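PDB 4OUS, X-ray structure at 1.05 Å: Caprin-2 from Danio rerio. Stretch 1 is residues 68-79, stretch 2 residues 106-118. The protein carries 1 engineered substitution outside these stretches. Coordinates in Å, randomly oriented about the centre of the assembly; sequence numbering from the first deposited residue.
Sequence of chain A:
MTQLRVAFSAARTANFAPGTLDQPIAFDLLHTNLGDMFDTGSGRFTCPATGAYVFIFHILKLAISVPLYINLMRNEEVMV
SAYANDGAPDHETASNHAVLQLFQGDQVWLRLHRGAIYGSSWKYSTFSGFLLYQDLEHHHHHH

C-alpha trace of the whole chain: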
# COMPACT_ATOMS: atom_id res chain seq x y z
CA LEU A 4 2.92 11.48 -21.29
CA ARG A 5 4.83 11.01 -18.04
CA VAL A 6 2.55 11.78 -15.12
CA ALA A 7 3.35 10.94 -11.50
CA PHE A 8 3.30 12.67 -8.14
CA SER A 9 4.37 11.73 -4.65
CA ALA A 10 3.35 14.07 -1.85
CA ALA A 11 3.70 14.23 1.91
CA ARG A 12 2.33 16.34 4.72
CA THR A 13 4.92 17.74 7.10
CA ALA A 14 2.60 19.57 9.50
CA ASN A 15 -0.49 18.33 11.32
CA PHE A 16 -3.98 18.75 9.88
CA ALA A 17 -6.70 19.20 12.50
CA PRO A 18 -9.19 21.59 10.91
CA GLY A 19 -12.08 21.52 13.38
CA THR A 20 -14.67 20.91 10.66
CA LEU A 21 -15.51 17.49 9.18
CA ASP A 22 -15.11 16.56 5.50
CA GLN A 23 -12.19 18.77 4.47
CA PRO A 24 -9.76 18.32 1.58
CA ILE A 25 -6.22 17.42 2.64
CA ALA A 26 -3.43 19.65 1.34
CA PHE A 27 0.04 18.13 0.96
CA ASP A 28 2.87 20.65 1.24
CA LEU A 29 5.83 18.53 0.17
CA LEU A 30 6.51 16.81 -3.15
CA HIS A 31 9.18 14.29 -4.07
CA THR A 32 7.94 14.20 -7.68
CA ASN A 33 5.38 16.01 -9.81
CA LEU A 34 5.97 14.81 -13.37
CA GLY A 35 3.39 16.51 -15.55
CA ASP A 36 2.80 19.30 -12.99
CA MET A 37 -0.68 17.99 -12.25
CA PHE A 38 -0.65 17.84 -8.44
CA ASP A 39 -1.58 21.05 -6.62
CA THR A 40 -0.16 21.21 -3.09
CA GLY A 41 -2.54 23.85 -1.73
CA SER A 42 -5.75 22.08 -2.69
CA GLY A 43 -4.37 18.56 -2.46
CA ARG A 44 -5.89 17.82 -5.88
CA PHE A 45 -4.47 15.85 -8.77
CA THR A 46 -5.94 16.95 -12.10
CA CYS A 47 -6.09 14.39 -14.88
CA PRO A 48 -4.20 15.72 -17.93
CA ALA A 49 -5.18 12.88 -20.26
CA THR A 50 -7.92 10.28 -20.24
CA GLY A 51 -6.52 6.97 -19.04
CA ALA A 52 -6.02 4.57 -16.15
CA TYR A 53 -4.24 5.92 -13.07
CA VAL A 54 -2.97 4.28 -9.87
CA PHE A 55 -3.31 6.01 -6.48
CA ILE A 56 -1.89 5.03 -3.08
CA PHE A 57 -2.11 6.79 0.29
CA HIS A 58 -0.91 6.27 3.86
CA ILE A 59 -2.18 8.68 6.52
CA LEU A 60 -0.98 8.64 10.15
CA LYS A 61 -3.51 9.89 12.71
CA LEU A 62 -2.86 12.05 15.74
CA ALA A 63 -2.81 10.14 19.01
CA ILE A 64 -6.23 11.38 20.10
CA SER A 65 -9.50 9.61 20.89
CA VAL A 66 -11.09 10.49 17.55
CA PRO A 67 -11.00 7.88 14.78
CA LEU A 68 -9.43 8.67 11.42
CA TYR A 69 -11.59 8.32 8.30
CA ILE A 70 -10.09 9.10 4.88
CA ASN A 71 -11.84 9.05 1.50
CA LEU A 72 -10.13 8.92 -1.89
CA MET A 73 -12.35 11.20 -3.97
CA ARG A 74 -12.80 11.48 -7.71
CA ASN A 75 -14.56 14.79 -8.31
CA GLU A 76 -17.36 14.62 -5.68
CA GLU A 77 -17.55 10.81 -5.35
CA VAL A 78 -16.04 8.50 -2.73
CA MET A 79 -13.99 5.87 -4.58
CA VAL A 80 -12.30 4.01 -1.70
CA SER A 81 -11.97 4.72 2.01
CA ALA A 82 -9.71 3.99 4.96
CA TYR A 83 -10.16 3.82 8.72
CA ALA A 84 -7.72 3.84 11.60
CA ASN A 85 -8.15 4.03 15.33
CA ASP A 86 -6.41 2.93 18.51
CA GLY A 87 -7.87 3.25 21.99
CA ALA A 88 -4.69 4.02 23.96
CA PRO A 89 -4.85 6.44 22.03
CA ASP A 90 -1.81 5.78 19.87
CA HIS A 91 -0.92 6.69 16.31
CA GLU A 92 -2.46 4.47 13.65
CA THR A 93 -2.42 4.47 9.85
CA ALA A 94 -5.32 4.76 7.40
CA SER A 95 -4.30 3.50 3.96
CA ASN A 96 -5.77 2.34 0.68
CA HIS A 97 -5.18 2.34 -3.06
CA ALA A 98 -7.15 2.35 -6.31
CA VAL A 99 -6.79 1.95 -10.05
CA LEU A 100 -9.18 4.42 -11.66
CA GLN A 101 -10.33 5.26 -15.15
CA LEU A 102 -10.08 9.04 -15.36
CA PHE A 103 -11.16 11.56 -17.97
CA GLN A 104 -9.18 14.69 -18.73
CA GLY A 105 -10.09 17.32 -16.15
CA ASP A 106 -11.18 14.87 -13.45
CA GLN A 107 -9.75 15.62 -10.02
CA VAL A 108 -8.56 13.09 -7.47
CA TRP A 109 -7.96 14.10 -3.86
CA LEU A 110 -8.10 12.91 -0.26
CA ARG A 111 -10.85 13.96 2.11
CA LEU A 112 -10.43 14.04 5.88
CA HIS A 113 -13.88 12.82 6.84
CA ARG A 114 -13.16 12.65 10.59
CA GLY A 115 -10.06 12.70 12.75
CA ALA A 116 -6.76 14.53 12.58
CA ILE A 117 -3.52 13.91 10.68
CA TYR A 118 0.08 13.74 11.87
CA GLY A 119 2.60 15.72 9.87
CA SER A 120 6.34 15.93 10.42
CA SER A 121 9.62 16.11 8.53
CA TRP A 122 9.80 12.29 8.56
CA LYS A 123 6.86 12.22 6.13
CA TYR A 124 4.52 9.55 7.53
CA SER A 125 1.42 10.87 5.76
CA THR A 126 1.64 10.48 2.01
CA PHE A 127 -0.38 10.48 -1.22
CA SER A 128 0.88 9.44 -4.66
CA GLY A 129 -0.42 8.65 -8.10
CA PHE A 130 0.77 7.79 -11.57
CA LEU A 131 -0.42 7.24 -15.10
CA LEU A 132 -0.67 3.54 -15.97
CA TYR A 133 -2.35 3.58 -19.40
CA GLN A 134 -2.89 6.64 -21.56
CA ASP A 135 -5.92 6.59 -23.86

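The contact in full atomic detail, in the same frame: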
# COMPACT_ATOMS: atom_id res chain seq x y z
N LEU A 68 -9.80 8.09 12.69
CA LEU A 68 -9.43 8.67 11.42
C LEU A 68 -10.18 7.99 10.28
O LEU A 68 -10.10 6.77 10.13
CB LEU A 68 -7.92 8.55 11.20
CG LEU A 68 -7.39 9.18 9.92
CD1 LEU A 68 -7.54 10.69 9.96
CD2 LEU A 68 -5.94 8.80 9.65
N TYR A 69 -10.91 8.78 9.50
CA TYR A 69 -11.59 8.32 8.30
C TYR A 69 -11.10 9.14 7.12
O TYR A 69 -11.22 10.37 7.14
CB TYR A 69 -13.10 8.51 8.41
CG TYR A 69 -13.86 7.60 9.33
CD1 TYR A 69 -14.60 6.53 8.82
CD2 TYR A 69 -13.91 7.82 10.71
CE1 TYR A 69 -15.33 5.70 9.64
CE2 TYR A 69 -14.65 7.00 11.54
CZ TYR A 69 -15.36 5.94 11.00
OH TYR A 69 -16.09 5.11 11.82
N ILE A 70 -10.58 8.47 6.10
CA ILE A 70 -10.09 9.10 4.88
C ILE A 70 -10.87 8.58 3.69
O ILE A 70 -11.10 7.37 3.59
CB ILE A 70 -8.59 8.80 4.64
CG1 ILE A 70 -7.72 9.21 5.84
CG2 ILE A 70 -8.09 9.44 3.36
CD1 ILE A 70 -7.66 10.69 6.07
N ASN A 71 -11.26 9.47 2.78
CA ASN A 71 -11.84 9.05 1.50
C ASN A 71 -10.94 9.47 0.35
O ASN A 71 -10.51 10.63 0.28
CB ASN A 71 -13.22 9.66 1.25
CG ASN A 71 -14.15 9.54 2.42
OD1 ASN A 71 -14.52 10.55 3.04
ND2 ASN A 71 -14.57 8.32 2.73
N LEU A 72 -10.69 8.55 -0.59
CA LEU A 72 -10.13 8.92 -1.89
C LEU A 72 -11.30 9.33 -2.78
O LEU A 72 -12.20 8.53 -3.05
CB LEU A 72 -9.36 7.76 -2.51
CG LEU A 72 -8.77 8.03 -3.90
CD1 LEU A 72 -7.57 8.96 -3.83
CD2 LEU A 72 -8.42 6.72 -4.62
N MET A 73 -11.29 10.59 -3.20
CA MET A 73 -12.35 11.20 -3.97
C MET A 73 -11.97 11.31 -5.43
O MET A 73 -10.83 11.62 -5.75
CB MET A 73 -12.65 12.61 -3.45
CG MET A 73 -12.88 12.70 -1.95
SD MET A 73 -14.38 11.86 -1.39
CE MET A 73 -15.63 12.84 -2.21
N ARG A 74 -12.94 11.08 -6.31
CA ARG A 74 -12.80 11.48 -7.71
C ARG A 74 -13.95 12.44 -7.98
O ARG A 74 -15.13 12.06 -7.90
CB ARG A 74 -12.82 10.28 -8.65
CG ARG A 74 -12.53 10.63 -10.11
CD ARG A 74 -13.79 10.96 -10.90
NE ARG A 74 -14.57 9.78 -11.24
CZ ARG A 74 -15.75 9.46 -10.72
NH1 ARG A 74 -16.36 8.36 -11.14
NH2 ARG A 74 -16.31 10.21 -9.78
N ASN A 75 -13.60 13.69 -8.27
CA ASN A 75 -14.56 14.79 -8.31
C ASN A 75 -15.32 14.81 -6.97
O ASN A 75 -14.68 15.03 -5.94
CB ASN A 75 -15.46 14.69 -9.55
CG ASN A 75 -14.64 14.80 -10.83
OD1 ASN A 75 -13.56 15.41 -10.83
ND2 ASN A 75 -15.13 14.22 -11.91
N GLU A 76 -16.62 14.56 -6.94
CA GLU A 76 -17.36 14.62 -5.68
C GLU A 76 -17.76 13.24 -5.15
O GLU A 76 -18.59 13.13 -4.24
CB GLU A 76 -18.62 15.50 -5.85
CG GLU A 76 -19.67 14.88 -6.75
CD GLU A 76 -20.48 15.89 -7.55
OE1 GLU A 76 -20.52 17.07 -7.16
OE2 GLU A 76 -21.05 15.50 -8.59
N GLU A 77 -17.16 12.18 -5.68
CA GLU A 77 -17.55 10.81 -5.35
C GLU A 77 -16.48 10.07 -4.54
O GLU A 77 -15.30 10.10 -4.90
CB GLU A 77 -17.83 10.04 -6.64
CG GLU A 77 -18.32 8.63 -6.43
CD GLU A 77 -18.60 7.89 -7.73
OE1 GLU A 77 -18.44 8.48 -8.82
OE2 GLU A 77 -18.98 6.70 -7.66
N VAL A 78 -16.91 9.39 -3.49
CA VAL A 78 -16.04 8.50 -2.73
C VAL A 78 -15.71 7.26 -3.56
O VAL A 78 -16.61 6.53 -3.98
CB VAL A 78 -16.69 8.08 -1.40
CG1 VAL A 78 -15.86 6.99 -0.71
CG2 VAL A 78 -16.88 9.28 -0.49
N MET A 79 -14.42 7.03 -3.80
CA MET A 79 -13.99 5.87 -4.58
C MET A 79 -13.55 4.71 -3.69
O MET A 79 -14.01 3.58 -3.87
CB MET A 79 -12.89 6.26 -5.55
CG MET A 79 -13.28 7.43 -6.47
SD MET A 79 -14.88 7.31 -7.33
CE MET A 79 -14.48 6.07 -8.56
N ASP A 106 -10.79 15.47 -14.72
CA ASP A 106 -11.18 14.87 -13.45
C ASP A 106 -10.16 15.22 -12.37
O ASP A 106 -8.97 15.36 -12.64
CB ASP A 106 -11.26 13.34 -13.55
CG ASP A 106 -12.52 12.86 -14.23
OD1 ASP A 106 -13.45 13.67 -14.46
OD2 ASP A 106 -12.58 11.65 -14.52
N GLN A 107 -10.64 15.35 -11.14
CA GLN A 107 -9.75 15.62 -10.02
C GLN A 107 -9.82 14.53 -8.97
O GLN A 107 -10.90 14.04 -8.63
CB GLN A 107 -10.07 16.98 -9.42
CG GLN A 107 -9.72 18.12 -10.38
CD GLN A 107 -9.92 19.48 -9.78
OE1 GLN A 107 -10.91 19.73 -9.09
NE2 GLN A 107 -8.98 20.39 -10.03
N VAL A 108 -8.65 14.13 -8.47
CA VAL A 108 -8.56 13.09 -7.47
C VAL A 108 -7.87 13.69 -6.25
O VAL A 108 -6.87 14.40 -6.39
CB VAL A 108 -7.81 11.85 -8.01
CG1 VAL A 108 -7.64 10.81 -6.93
CG2 VAL A 108 -8.55 11.27 -9.21
N TRP A 109 -8.41 13.43 -5.07
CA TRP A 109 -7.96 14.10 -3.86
C TRP A 109 -8.37 13.28 -2.65
O TRP A 109 -9.20 12.38 -2.76
CB TRP A 109 -8.54 15.53 -3.78
CG TRP A 109 -10.04 15.63 -3.95
CD1 TRP A 109 -10.75 15.50 -5.12
CD2 TRP A 109 -11.01 15.93 -2.93
NE1 TRP A 109 -12.09 15.69 -4.88
CE2 TRP A 109 -12.27 15.95 -3.55
CE3 TRP A 109 -10.92 16.17 -1.56
CZ2 TRP A 109 -13.45 16.20 -2.84
CZ3 TRP A 109 -12.08 16.43 -0.85
CH2 TRP A 109 -13.33 16.44 -1.49
N LEU A 110 -7.75 13.57 -1.51
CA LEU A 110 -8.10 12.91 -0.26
C LEU A 110 -8.92 13.83 0.62
O LEU A 110 -8.59 15.01 0.80
CB LEU A 110 -6.86 12.45 0.49
CG LEU A 110 -5.95 11.44 -0.21
CD1 LEU A 110 -4.77 11.10 0.68
CD2 LEU A 110 -6.70 10.18 -0.59
N ARG A 111 -9.98 13.27 1.18
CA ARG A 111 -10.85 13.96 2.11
C ARG A 111 -10.64 13.43 3.53
O ARG A 111 -10.67 12.21 3.76
CB ARG A 111 -12.31 13.79 1.71
CG ARG A 111 -13.27 14.58 2.58
CD ARG A 111 -14.68 14.53 2.04
NE ARG A 111 -15.29 13.23 2.24
CZ ARG A 111 -16.57 12.97 1.99
NH1 ARG A 111 -17.35 13.93 1.52
NH2 ARG A 111 -17.06 11.76 2.21
N LEU A 112 -10.43 14.35 4.46
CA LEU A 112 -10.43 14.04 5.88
C LEU A 112 -11.87 14.06 6.34
O LEU A 112 -12.45 15.12 6.55
CB LEU A 112 -9.58 15.05 6.65
CG LEU A 112 -9.50 14.83 8.16
CD1 LEU A 112 -8.95 13.46 8.49
CD2 LEU A 112 -8.66 15.92 8.80
N HIS A 113 -12.49 12.89 6.43
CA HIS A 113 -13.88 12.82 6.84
C HIS A 113 -14.00 13.15 8.33
O HIS A 113 -14.74 14.06 8.70
CB HIS A 113 -14.46 11.44 6.52
CG HIS A 113 -15.80 11.21 7.14
ND1 HIS A 113 -16.90 11.99 6.84
CD2 HIS A 113 -16.21 10.30 8.06
CE1 HIS A 113 -17.93 11.56 7.55
NE2 HIS A 113 -17.54 10.54 8.29
N ARG A 114 -13.26 12.42 9.15
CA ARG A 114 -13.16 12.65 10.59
C ARG A 114 -11.74 12.36 11.04
O ARG A 114 -11.03 11.60 10.39
CB ARG A 114 -14.14 11.76 11.37
CG ARG A 114 -15.62 12.07 11.15
CD ARG A 114 -16.52 11.26 12.08
NE ARG A 114 -16.19 11.54 13.48
CZ ARG A 114 -16.15 10.63 14.46
NH1 ARG A 114 -16.47 9.36 14.22
NH2 ARG A 114 -15.79 11.00 15.67
N GLY A 115 -11.36 12.95 12.17
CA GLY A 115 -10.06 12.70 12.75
C GLY A 115 -9.08 13.82 12.46
O GLY A 115 -9.46 14.90 11.99
N ALA A 116 -7.81 13.55 12.74
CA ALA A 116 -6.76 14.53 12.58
C ALA A 116 -5.49 13.81 12.15
O ALA A 116 -5.26 12.66 12.54
CB ALA A 116 -6.53 15.32 13.87
N ILE A 117 -4.67 14.50 11.35
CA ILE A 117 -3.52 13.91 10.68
C ILE A 117 -2.19 14.38 11.25
O ILE A 117 -2.01 15.58 11.48
CB ILE A 117 -3.56 14.24 9.17
CG1 ILE A 117 -4.85 13.69 8.56
CG2 ILE A 117 -2.32 13.73 8.45
CD1 ILE A 117 -5.07 14.06 7.11
N TYR A 118 -1.27 13.45 11.45
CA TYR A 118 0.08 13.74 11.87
C TYR A 118 0.98 14.13 10.71
O TYR A 118 1.12 13.38 9.74
CB TYR A 118 0.68 12.53 12.59
CG TYR A 118 2.03 12.81 13.19
CD1 TYR A 118 2.13 13.43 14.43
CD2 TYR A 118 3.20 12.49 12.52
CE1 TYR A 118 3.36 13.71 14.99
CE2 TYR A 118 4.44 12.76 13.08
CZ TYR A 118 4.51 13.37 14.31
OH TYR A 118 5.74 13.64 14.87
O HOH W 1 -13.45 9.26 -13.88

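Two antiparallel strands, 68-74 and 107-114, lie side by side. Leu-68, Ile-70 and Leu-72 pack against Val-108, Leu-110 and Leu-112 on one face of the sheet. Leu-72 CD1 lies 3.6 Å from both Val-108 CG1 and Leu-110 CD2. Leu-68 CD1 meets Leu-112 CD1 at 3.4 Å, a tight methyl contact. Ile-117 adds to this cluster.

On the other face, Met-73 CB sits over the Trp-109 ring, 3.4 Å from Trp-109 CE2. The sulfur of Met-73 covers one face of the Arg-111 guanidinium.

Backbone hydrogen bonds fix the register. Asn-71 and Arg-111 are paired in both directions, Asn-71 N to Arg-111 O at 3.0 Å and Arg-111 N to Asn-71 O at 2.8 Å. A beta bulge shifts the register between Tyr-69 and Ile-70, so Tyr-69 O accepts from His-113 N while Tyr-69 N donates to Arg-114 O.

Asn-71 OD1 accepts from both NE and NH2 of Arg-111, each at 2.9 Å. The edge of His-113 points toward the face of Tyr-69.

At the turn, Asn-75 O accepts from Trp-109 NE1 (2.9 Å), and Asn-75 ND2 donates to Asp-106 OD1 (3.1 Å). A water bridges Arg-74 NE and Asp-106 OD2, which are too far apart for a salt bridge. Arg-74 instead forms one with Glu-77.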